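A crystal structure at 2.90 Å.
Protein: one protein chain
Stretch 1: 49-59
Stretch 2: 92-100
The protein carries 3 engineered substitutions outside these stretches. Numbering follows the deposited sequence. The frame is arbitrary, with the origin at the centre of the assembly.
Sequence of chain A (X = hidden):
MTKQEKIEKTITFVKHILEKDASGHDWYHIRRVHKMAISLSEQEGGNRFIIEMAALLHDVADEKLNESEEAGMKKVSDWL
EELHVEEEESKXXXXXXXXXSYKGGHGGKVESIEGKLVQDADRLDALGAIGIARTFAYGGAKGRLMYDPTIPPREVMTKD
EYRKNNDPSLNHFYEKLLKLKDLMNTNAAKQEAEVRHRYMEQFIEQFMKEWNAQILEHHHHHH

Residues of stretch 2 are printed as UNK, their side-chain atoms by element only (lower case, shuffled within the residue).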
# COMPACT_ATOMS: atom_id res chain seq x y z
N PHE A 49 -25.61 -9.14 21.38
CA PHE A 49 -25.69 -7.80 21.97
C PHE A 49 -24.44 -7.37 22.73
O PHE A 49 -23.94 -6.26 22.53
CB PHE A 49 -26.84 -7.71 22.94
CG PHE A 49 -27.03 -6.35 23.51
CD1 PHE A 49 -26.97 -6.14 24.88
CD2 PHE A 49 -27.39 -5.28 22.68
CE1 PHE A 49 -27.28 -4.89 25.43
CE2 PHE A 49 -27.70 -4.03 23.22
CZ PHE A 49 -27.65 -3.83 24.60
N ILE A 50 -23.94 -8.22 23.61
CA ILE A 50 -22.75 -7.86 24.35
C ILE A 50 -21.63 -7.67 23.35
O ILE A 50 -21.02 -6.61 23.29
CB ILE A 50 -22.35 -8.92 25.43
CG1 ILE A 50 -23.21 -8.74 26.68
CG2 ILE A 50 -20.90 -8.73 25.84
CD1 ILE A 50 -23.00 -9.80 27.72
N ILE A 51 -21.37 -8.70 22.54
CA ILE A 51 -20.30 -8.61 21.55
C ILE A 51 -20.38 -7.29 20.77
O ILE A 51 -19.39 -6.56 20.69
CB ILE A 51 -20.35 -9.80 20.57
CG1 ILE A 51 -20.03 -11.09 21.32
CG2 ILE A 51 -19.34 -9.61 19.46
CD1 ILE A 51 -20.16 -12.34 20.48
N GLU A 52 -21.56 -6.99 20.22
CA GLU A 52 -21.75 -5.76 19.46
C GLU A 52 -21.51 -4.50 20.28
O GLU A 52 -20.70 -3.65 19.92
CB GLU A 52 -23.15 -5.69 18.88
CG GLU A 52 -23.44 -6.74 17.87
CD GLU A 52 -24.72 -6.47 17.14
OE1 GLU A 52 -24.81 -5.42 16.46
OE2 GLU A 52 -25.66 -7.29 17.24
N MSE A 53 -22.23 -4.38 21.39
CA MSE A 53 -22.06 -3.21 22.24
C MSE A 53 -20.60 -3.02 22.61
O MSE A 53 -20.11 -1.89 22.73
CB MSE A 53 -22.89 -3.33 23.51
CG MSE A 53 -24.36 -3.12 23.29
SE MSE A 53 -24.69 -1.39 22.50
CE MSE A 53 -24.55 -0.30 24.09
N ALA A 54 -19.89 -4.13 22.80
CA ALA A 54 -18.49 -4.04 23.18
C ALA A 54 -17.64 -3.55 22.02
O ALA A 54 -16.98 -2.51 22.12
CB ALA A 54 -17.99 -5.38 23.69
N ALA A 55 -17.65 -4.29 20.91
CA ALA A 55 -16.86 -3.92 19.74
C ALA A 55 -17.08 -2.47 19.34
O ALA A 55 -16.18 -1.82 18.84
CB ALA A 55 -17.21 -4.83 18.59
N LEU A 56 -18.30 -1.99 19.56
CA LEU A 56 -18.69 -0.64 19.21
C LEU A 56 -18.21 0.46 20.15
O LEU A 56 -18.29 1.63 19.80
CB LEU A 56 -20.21 -0.56 19.13
CG LEU A 56 -20.92 -0.51 17.78
CD1 LEU A 56 -21.88 -1.69 17.63
CD2 LEU A 56 -21.69 0.81 17.68
N LEU A 57 -17.70 0.10 21.33
CA LEU A 57 -17.26 1.12 22.28
C LEU A 57 -15.83 0.95 22.82
O LEU A 57 -15.40 1.74 23.68
CB LEU A 57 -18.27 1.21 23.43
CG LEU A 57 -19.71 1.69 23.13
CD1 LEU A 57 -20.61 1.43 24.33
CD2 LEU A 57 -19.71 3.17 22.78
N HIS A 58 -15.10 -0.06 22.33
CA HIS A 58 -13.72 -0.32 22.77
C HIS A 58 -12.81 0.86 22.45
O HIS A 58 -11.84 1.14 23.16
CB HIS A 58 -13.15 -1.61 22.12
CG HIS A 58 -12.88 -1.52 20.64
ND1 HIS A 58 -13.83 -1.12 19.72
CD2 HIS A 58 -11.78 -1.83 19.91
CE1 HIS A 58 -13.33 -1.20 18.49
NE2 HIS A 58 -12.08 -1.63 18.59
N ASP A 59 -13.17 1.55 21.38
CA ASP A 59 -12.42 2.69 20.92
C ASP A 59 -12.75 3.98 21.65
O ASP A 59 -11.91 4.87 21.72
CB ASP A 59 -12.65 2.85 19.42
CG ASP A 59 -11.59 2.15 18.60
OD1 ASP A 59 -11.19 1.02 18.95
OD2 ASP A 59 -11.16 2.73 17.59
N UNK A 92 -20.33 -6.86 31.99
CA UNK A 92 -19.60 -7.71 31.04
C UNK A 92 -19.22 -6.95 29.79
O UNK A 92 -18.18 -7.21 29.18
c UNK A 92 -19.77 -9.93 29.80
c UNK A 92 -18.45 -10.16 29.60
c UNK A 92 -19.56 -11.72 28.53
n UNK A 92 -18.35 -11.28 28.81
n UNK A 92 -20.44 -10.93 29.12
c UNK A 92 -20.48 -8.89 30.61
N UNK A 93 -20.08 -6.02 29.40
CA UNK A 93 -19.84 -5.21 28.23
C UNK A 93 -18.65 -4.32 28.50
O UNK A 93 -17.60 -4.49 27.91
c UNK A 93 -22.22 -5.23 27.39
c UNK A 93 -21.06 -4.35 27.86
c UNK A 93 -20.68 -3.36 26.77
N UNK A 94 -18.81 -3.38 29.42
CA UNK A 94 -17.69 -2.49 29.69
C UNK A 94 -16.53 -3.23 30.32
O UNK A 94 -15.54 -2.62 30.71
c UNK A 94 -18.09 -1.53 32.09
c UNK A 94 -17.32 -0.39 32.70
c UNK A 94 -18.11 -1.32 30.59
c UNK A 94 -19.50 -1.63 32.64
N UNK A 95 -16.63 -4.54 30.41
CA UNK A 95 -15.55 -5.31 30.99
C UNK A 95 -14.48 -5.50 29.93
O UNK A 95 -13.42 -4.88 30.00
c UNK A 95 -15.02 -7.54 32.08
c UNK A 95 -16.07 -6.65 31.49
n UNK A 95 -14.25 -7.18 33.17
c UNK A 95 -14.63 -8.79 31.74
n UNK A 95 -13.65 -9.17 32.63
c UNK A 95 -13.44 -8.18 33.48
N UNK A 96 -14.77 -6.34 28.94
CA UNK A 96 -13.81 -6.61 27.87
C UNK A 96 -13.27 -5.32 27.22
O UNK A 96 -12.15 -5.29 26.69
c UNK A 96 -16.56 -8.14 25.54
c UNK A 96 -15.83 -7.13 26.41
c UNK A 96 -14.42 -7.57 26.80
c UNK A 96 -14.50 -8.98 27.37
N UNK A 97 -14.08 -4.26 27.31
CA UNK A 97 -13.74 -2.94 26.79
C UNK A 97 -12.48 -2.45 27.51
O UNK A 97 -11.91 -1.41 27.17
c UNK A 97 -14.88 -1.93 27.07
c UNK A 97 -14.52 -1.06 28.27
c UNK A 97 -16.33 -0.17 26.03
c UNK A 97 -15.11 -1.04 25.87
N UNK A 98 -12.07 -3.20 28.53
CA UNK A 98 -10.88 -2.86 29.27
C UNK A 98 -9.72 -3.57 28.60
O UNK A 98 -8.69 -2.96 28.33
c UNK A 98 -11.00 -3.30 30.71
N UNK A 99 -9.91 -4.85 28.32
CA UNK A 99 -8.86 -5.64 27.67
C UNK A 99 -8.83 -5.41 26.17
O UNK A 99 -8.59 -6.34 25.39
n UNK A 99 -7.92 -8.32 29.77
o UNK A 99 -9.62 -6.93 30.30
c UNK A 99 -9.04 -7.13 27.97
c UNK A 99 -8.88 -7.46 29.45
N UNK A 100 -9.07 -4.17 25.77
CA UNK A 100 -9.06 -3.79 24.36
C UNK A 100 -8.01 -2.70 24.10
O UNK A 100 -8.14 -1.90 23.17
c UNK A 100 -9.96 -6.57 22.56
c UNK A 100 -10.45 -3.28 23.94
se UNK A 100 -11.49 -5.41 22.20
c UNK A 100 -11.52 -4.37 23.85

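Position 92 has six side-chain atoms: one carbon, then a five-membered ring of three carbons and two nitrogens. The ring packs against Ile50. That ring is an imidazole, so the residue is His92. Its CA-to-CB bond points toward stretch 1. Ile50 CG2 lies over one face of the ring, 4.2 Å from the centroid of the His92 ring, in a CH-pi contact. Ile50 CD1 also comes within 3.1 Å of His92 ND1. This is close packing against a nitrogen, not a polar bond, because the isoleucine end has nothing to donate or accept.

Position 93 has three carbons, forked at the first. It sits against Ile50, Met53 and Ala54. A fork at CB with two single-carbon arms is valine, so this is Val93. Val93 CG2 touches both Ile50 CG1 and Met53 CB, at 3.7 and 4.4 Å; Val93 CG1 lies 3.9 Å from Met53 CB. The CA atoms of Ala54 and Val93 are 5.4 Å apart.

Position 94 has four carbons, forked at the second. It points away from stretch 1 and makes no contact with it. That is the leucine pattern, so this is Leu94.

Position 95 again has one carbon and a five-membered ring of three carbons and two nitrogens. It is exposed and out of reach of stretch 1. It is His95.

Position 96 has four carbons, forked at the first, with one arm two carbons long. Its CA-to-CB bond points toward stretch 1, and the side chain touches Ile50 and Ala54. The fork and the longer arm identify Ile96. Its CD1 reaches Ala54 CB at 3.6 Å. The distance from Ile96 CD1 to Ile50 CG2 is longer, 4.4 Å.

Position 97 has the same four-carbon pattern, forked at the first, and touches Leu57 and His58. It is Ile97. Its CA-to-CB bond points sideways, but the end of the side chain comes nearer. Ile97 CD1 lies 3.5 Å from Leu57 CB and 3.2 Å from Leu57 O. Ile97 CG1 is 3.5 Å from His58 CA.

Position 98 has a single side-chain carbon. It is exposed, directed away and not in contact. It is Ala98.

Position 99 has two carbons, the second carrying one oxygen and one nitrogen. It is exposed and does not reach stretch 1. This is the amide of Asn99.

Position 100 has an unbranched chain of two carbons, selenium and one carbon. It touches His58. It is selenomethionine, Met100. Its CG packs on His58 CB at 3.6 Å. Its SE lies oblique to the His58 ring, 5.0 Å from the ring centroid.

The contact is mainly apolar. No hydrogen bond crosses it. The helix axes approach to 8.6 Å at 45°, and 516 Å² is buried in total. Ile50 packs with His92, Val93 and Ile96. Further along both stretches, Ile97 packs on Leu57 and His58, and Met100 on His58. The nitrogens His58 NE2 and His92 NE2 are hydrogen-bonded elsewhere in the structure.

Stretch 2 (92-100) HVLHIIANM
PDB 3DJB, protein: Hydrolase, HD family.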